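Side-chain contacts in exonuclease mut-7 homolog (Aedes aegypti, PDB 7JW2), which is a magnesium-dependent 3'-5' exoribonuclease, here represented by its exonuclease domain, that probably trims the 3' ends of microRNAs bound to AGO1: residues D16-D19 against K20-M24; L182-A185 against A186-F190. All coordinates share one frame; numbering follows the deposited sequence.

Interaction 1. Residues D16-D19 against K20-M24; sequences DSKD and KFYAM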
loop_
_atom_site.group_PDB
_atom_site.type_symbol
_atom_site.label_atom_id
_atom_site.label_comp_id
_atom_site.label_asym_id
_atom_site.label_seq_id
_atom_site.Cartn_x
_atom_site.Cartn_y
_atom_site.Cartn_z
ATOM N N ASP A 16 6.324 11.323 0.780
ATOM C CA ASP A 16 6.736 11.894 2.059
ATOM C C ASP A 16 5.706 11.630 3.147
ATOM O O ASP A 16 5.686 12.327 4.171
ATOM C CB ASP A 16 7.018 13.400 1.930
ATOM C CG ASP A 16 5.831 14.189 1.413
ATOM O OD1 ASP A 16 4.756 13.602 1.180
ATOM O OD2 ASP A 16 5.975 15.421 1.224
ATOM N N SER A 17 4.868 10.620 2.955
ATOM C CA SER A 17 3.807 10.293 3.892
ATOM C C SER A 17 3.417 8.840 3.654
ATOM O O SER A 17 3.703 8.264 2.593
ATOM C CB SER A 17 2.607 11.222 3.714
ATOM O OG SER A 17 1.907 10.924 2.524
ATOM N N LYS A 18 2.740 8.253 4.640
ATOM C CA LYS A 18 2.429 6.832 4.552
ATOM C C LYS A 18 1.411 6.565 3.456
ATOM O O LYS A 18 1.538 5.568 2.734
ATOM C CB LYS A 18 1.954 6.297 5.908
ATOM C CG LYS A 18 2.969 5.288 6.457
ATOM C CD LYS A 18 2.897 5.016 7.953
ATOM C CE LYS A 18 4.319 4.935 8.504
ATOM N NZ LYS A 18 4.547 3.845 9.472
ATOM N N ASP A 19 0.426 7.450 3.271
ATOM C CA ASP A 19 -0.526 7.256 2.182
ATOM C C ASP A 19 0.169 7.275 0.831
ATOM O O ASP A 19 -0.175 6.488 -0.051
ATOM C CB ASP A 19 -1.633 8.310 2.224
ATOM C CG ASP A 19 -1.123 9.742 2.225
ATOM O OD1 ASP A 19 -1.399 10.484 1.265
ATOM O OD2 ASP A 19 -0.455 10.111 3.187
ATOM N N LYS A 20 1.159 8.146 0.649
ATOM C CA LYS A 20 1.868 8.207 -0.624
ATOM C C LYS A 20 2.733 6.973 -0.833
ATOM O O LYS A 20 2.871 6.503 -1.968
ATOM C CB LYS A 20 2.716 9.485 -0.695
ATOM C CG LYS A 20 1.876 10.745 -0.822
ATOM C CD LYS A 20 2.719 12.006 -0.732
ATOM C CE LYS A 20 1.818 13.228 -0.570
ATOM N NZ LYS A 20 2.612 14.421 -0.172
ATOM N N PHE A 21 3.301 6.435 0.247
ATOM C CA PHE A 21 4.102 5.216 0.165
ATOM C C PHE A 21 3.261 4.028 -0.305
ATOM O O PHE A 21 3.674 3.261 -1.190
ATOM C CB PHE A 21 4.726 4.950 1.535
ATOM C CG PHE A 21 5.596 3.736 1.597
ATOM C CD1 PHE A 21 5.086 2.538 2.065
ATOM C CD2 PHE A 21 6.931 3.798 1.234
ATOM C CE1 PHE A 21 5.893 1.415 2.143
ATOM C CE2 PHE A 21 7.738 2.674 1.312
ATOM C CZ PHE A 21 7.217 1.489 1.766
ATOM N N TYR A 22 2.060 3.867 0.255
ATOM C CA TYR A 22 1.226 2.736 -0.152
ATOM C C TYR A 22 0.630 2.950 -1.537
ATOM O O TYR A 22 0.408 1.975 -2.261
ATOM C CB TYR A 22 0.145 2.467 0.907
ATOM C CG TYR A 22 0.767 1.758 2.084
ATOM C CD1 TYR A 22 1.212 0.452 1.961
ATOM C CD2 TYR A 22 0.961 2.397 3.293
ATOM C CE1 TYR A 22 1.815 -0.211 3.016
ATOM C CE2 TYR A 22 1.559 1.740 4.362
ATOM C CZ TYR A 22 1.991 0.443 4.211
ATOM O OH TYR A 22 2.593 -0.210 5.264
ATOM N N ALA A 23 0.383 4.200 -1.943
ATOM C CA ALA A 23 -0.035 4.440 -3.322
ATOM C C ALA A 23 1.077 4.062 -4.295
ATOM O O ALA A 23 0.825 3.449 -5.347
ATOM C CB ALA A 23 -0.438 5.905 -3.508
ATOM N N MET A 24 2.321 4.393 -3.945
ATOM C CA MET A 24 3.470 3.950 -4.733
ATOM C C MET A 24 3.536 2.427 -4.799
ATOM O O MET A 24 3.720 1.845 -5.879
ATOM C CB MET A 24 4.757 4.520 -4.129
ATOM C CG MET A 24 6.020 3.911 -4.729
ATOM S SD MET A 24 7.474 4.341 -3.739
ATOM C CE MET A 24 7.276 3.167 -2.378
#
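D16 and K20 meet because the torsions of both side chains bring their charged ends to the same place. In D16 a chi1 of 58° folds the carboxylate back over its own main chain, while K20 has CG anti to its own carbonyl carbon (chi1 -70°) and runs on extended, back past the start of the helix. The lysine chain comes in at a slant to the aspartate, and K20 NZ reaches the syn lone pair of D16 OD1 at 2.7 Å, forming a salt bridge between the residue before the N-cap and the first turn. The methylene chain of K20 passes S17 on the way, with K20 CG 3.4 Å from S17 OG.

S17 is the N-cap, and its hydroxyl works in two directions. It accepts a long, weak capping bond from K20 N (3.4 Å to S17 OG, N-H...O angle 158°). It also donates to D19 OD2 (2.6 Å from S17 OG), approaching from well above the carboxylate plane, which links the cap to an acidic side chain in the same turn. A negative charge at this end of a helix probably interacts favourably with the helix dipole. The ordinary ladder then takes over: F21 N bonds to S17 O (3.0 Å), Y22 N to K18 O (3.1 Å) and A23 N to D19 O (3.0 Å).

Helix 18-28 follows strand 12-15 after the two-residue link D16-S17, and K20 and F21 pack on V15 of that strand. F21 and Y22 turn to helix 73-84, where K18 NZ forms salt bridges with E72, just before it, and D75. D19 OD2, already holding the S17 hydroxyl, also forms a salt bridge with R30 of the second subunit, so the capped end lies among the sheet edge, a neighbouring helix and the dimer partner.

Interaction 2. Residues L182-A185 against A186-F190; sequences LRYA and ALDAF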
loop_
_atom_site.group_PDB
_atom_site.type_symbol
_atom_site.label_atom_id
_atom_site.label_comp_id
_atom_site.label_asym_id
_atom_site.label_seq_id
_atom_site.Cartn_x
_atom_site.Cartn_y
_atom_site.Cartn_z
ATOM N N LEU A 182 15.749 17.573 -6.873
ATOM C CA LEU A 182 14.692 16.609 -7.171
ATOM C C LEU A 182 14.756 16.165 -8.626
ATOM O O LEU A 182 14.552 14.982 -8.932
ATOM C CB LEU A 182 13.327 17.213 -6.842
ATOM C CG LEU A 182 13.137 17.493 -5.347
ATOM C CD1 LEU A 182 12.055 18.544 -5.111
ATOM C CD2 LEU A 182 12.824 16.217 -4.593
ATOM N N ARG A 183 15.057 17.090 -9.537
ATOM C CA ARG A 183 15.148 16.718 -10.949
ATOM C C ARG A 183 16.304 15.754 -11.197
ATOM O O ARG A 183 16.147 14.747 -11.904
ATOM C CB ARG A 183 15.282 17.978 -11.808
ATOM C CG ARG A 183 13.968 18.739 -11.938
ATOM C CD ARG A 183 13.923 19.621 -13.183
ATOM N NE ARG A 183 15.079 20.504 -13.275
ATOM C CZ ARG A 183 15.021 21.824 -13.125
ATOM N NH1 ARG A 183 13.857 22.410 -12.877
ATOM N NH2 ARG A 183 16.124 22.555 -13.225
ATOM N N TYR A 184 17.470 16.040 -10.622
ATOM C CA TYR A 184 18.613 15.147 -10.755
ATOM C C TYR A 184 18.298 13.769 -10.181
ATOM O O TYR A 184 18.624 12.746 -10.793
ATOM C CB TYR A 184 19.844 15.764 -10.067
ATOM C CG TYR A 184 20.958 14.771 -9.849
ATOM C CD1 TYR A 184 21.887 14.501 -10.851
ATOM C CD2 TYR A 184 21.053 14.055 -8.661
ATOM C CE1 TYR A 184 22.894 13.563 -10.667
ATOM C CE2 TYR A 184 22.048 13.123 -8.468
ATOM C CZ TYR A 184 22.958 12.869 -9.474
ATOM O OH TYR A 184 23.948 11.943 -9.277
ATOM N N ALA A 185 17.672 13.725 -9.005
ATOM C CA ALA A 185 17.399 12.440 -8.366
ATOM C C ALA A 185 16.436 11.602 -9.194
ATOM O O ALA A 185 16.620 10.383 -9.325
ATOM C CB ALA A 185 16.853 12.663 -6.948
ATOM N N ALA A 186 15.391 12.228 -9.737
ATOM C CA ALA A 186 14.416 11.462 -10.504
ATOM C C ALA A 186 15.038 10.932 -11.790
ATOM O O ALA A 186 14.812 9.773 -12.171
ATOM C CB ALA A 186 13.188 12.326 -10.796
ATOM N N LEU A 187 15.811 11.762 -12.481
ATOM C CA LEU A 187 16.431 11.320 -13.718
ATOM C C LEU A 187 17.499 10.259 -13.477
ATOM O O LEU A 187 17.737 9.420 -14.357
ATOM C CB LEU A 187 17.012 12.526 -14.457
ATOM C CG LEU A 187 17.545 12.243 -15.862
ATOM C CD1 LEU A 187 16.478 11.609 -16.750
ATOM C CD2 LEU A 187 18.068 13.540 -16.472
ATOM N N ASP A 188 18.151 10.254 -12.303
ATOM C CA ASP A 188 19.220 9.281 -12.104
ATOM C C ASP A 188 18.660 7.863 -12.062
ATOM O O ASP A 188 19.353 6.917 -12.445
ATOM C CB ASP A 188 20.036 9.601 -10.846
ATOM C CG ASP A 188 21.543 9.593 -11.123
ATOM O OD1 ASP A 188 21.993 10.322 -12.041
ATOM O OD2 ASP A 188 22.271 8.841 -10.440
ATOM N N ALA A 189 17.409 7.707 -11.626
ATOM C CA ALA A 189 16.752 6.409 -11.737
ATOM C C ALA A 189 16.189 6.187 -13.142
ATOM O O ALA A 189 16.409 5.124 -13.740
ATOM C CB ALA A 189 15.657 6.287 -10.672
ATOM N N PHE A 190 15.470 7.174 -13.695
ATOM C CA PHE A 190 14.777 6.958 -14.969
ATOM C C PHE A 190 15.746 6.655 -16.115
ATOM O O PHE A 190 15.429 5.849 -17.005
ATOM C CB PHE A 190 13.912 8.167 -15.331
ATOM C CG PHE A 190 13.009 7.936 -16.522
ATOM C CD1 PHE A 190 13.410 8.308 -17.797
ATOM C CD2 PHE A 190 11.762 7.357 -16.358
ATOM C CE1 PHE A 190 12.582 8.098 -18.892
ATOM C CE2 PHE A 190 10.919 7.144 -17.442
ATOM C CZ PHE A 190 11.337 7.520 -18.718
HETATM O O HOH W 1 20.450 12.500 -13.060
HETATM O O HOH W 2 24.766 10.853 -11.608
HETATM O O HOH W 3 22.649 9.694 -7.804
#
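Y184 and D188, one turn apart on helix 179-205, make up a Y-x3-D sequence, the form taken by the third exonuclease motif of DEDDy nucleases. The tyrosine ring and the carboxylate run out from the helix alongside each other, with their planes inclined by 32°. Swinging CG anti to the backbone N (chi1 165°) sends the Y184 ring forward along the helix, until CE1 stands 3.6 Å from D188 OD1. That approach is oblique to the ring, and Y184 OH stays 3.7 Å from D188 OD2, too far for a direct hydrogen bond.

Water does the joining instead. One molecule donates to both Y184 O and D188 OD1, each at 2.9 Å, tying the carboxylate back to the main chain. A second lies 2.7 Å from Y184 OH and also donates to D188 OD1, and a third connects the hydroxyl with D188 OD2. Both carboxylate oxygens are therefore hydrated. In the main chain, D188 N bonds to Y184 O at 3.0 Å and, weakly, to A185 O, which additionally accepts from Q54 on strand 50-56.

The small side chains of A185, A186 and A189 pack on strands 50-56 and 61-65. A tyrosine and an aspartate presented together from one helix in this way are consistent with the active-site arrangement of DEDDy 3'-5' exonucleases, in which the aspartate of this motif typically helps bind catalytic metal ions.

In the fold
Both contacts are local, between residues close in sequence, one at a helix start and one within a helix, and both belong to the same 3'-5' exonuclease domain, a member of the RNase H clan. Interaction 1 opens helix 18-28 near the start of the chain; interaction 2 comes much later, in the long helix 179-205. Their centres are 19 Å apart and their nearest atoms about 9 Å, so they do not touch. The mixed sheet is their common neighbour: strand 61-65 packs against M24, in segment 20-24, and against L182, A186 and F190 of interaction 2. Interaction 1 lies toward the periphery and the second subunit, whereas interaction 2 is nearer the chain centre, at the probable active site.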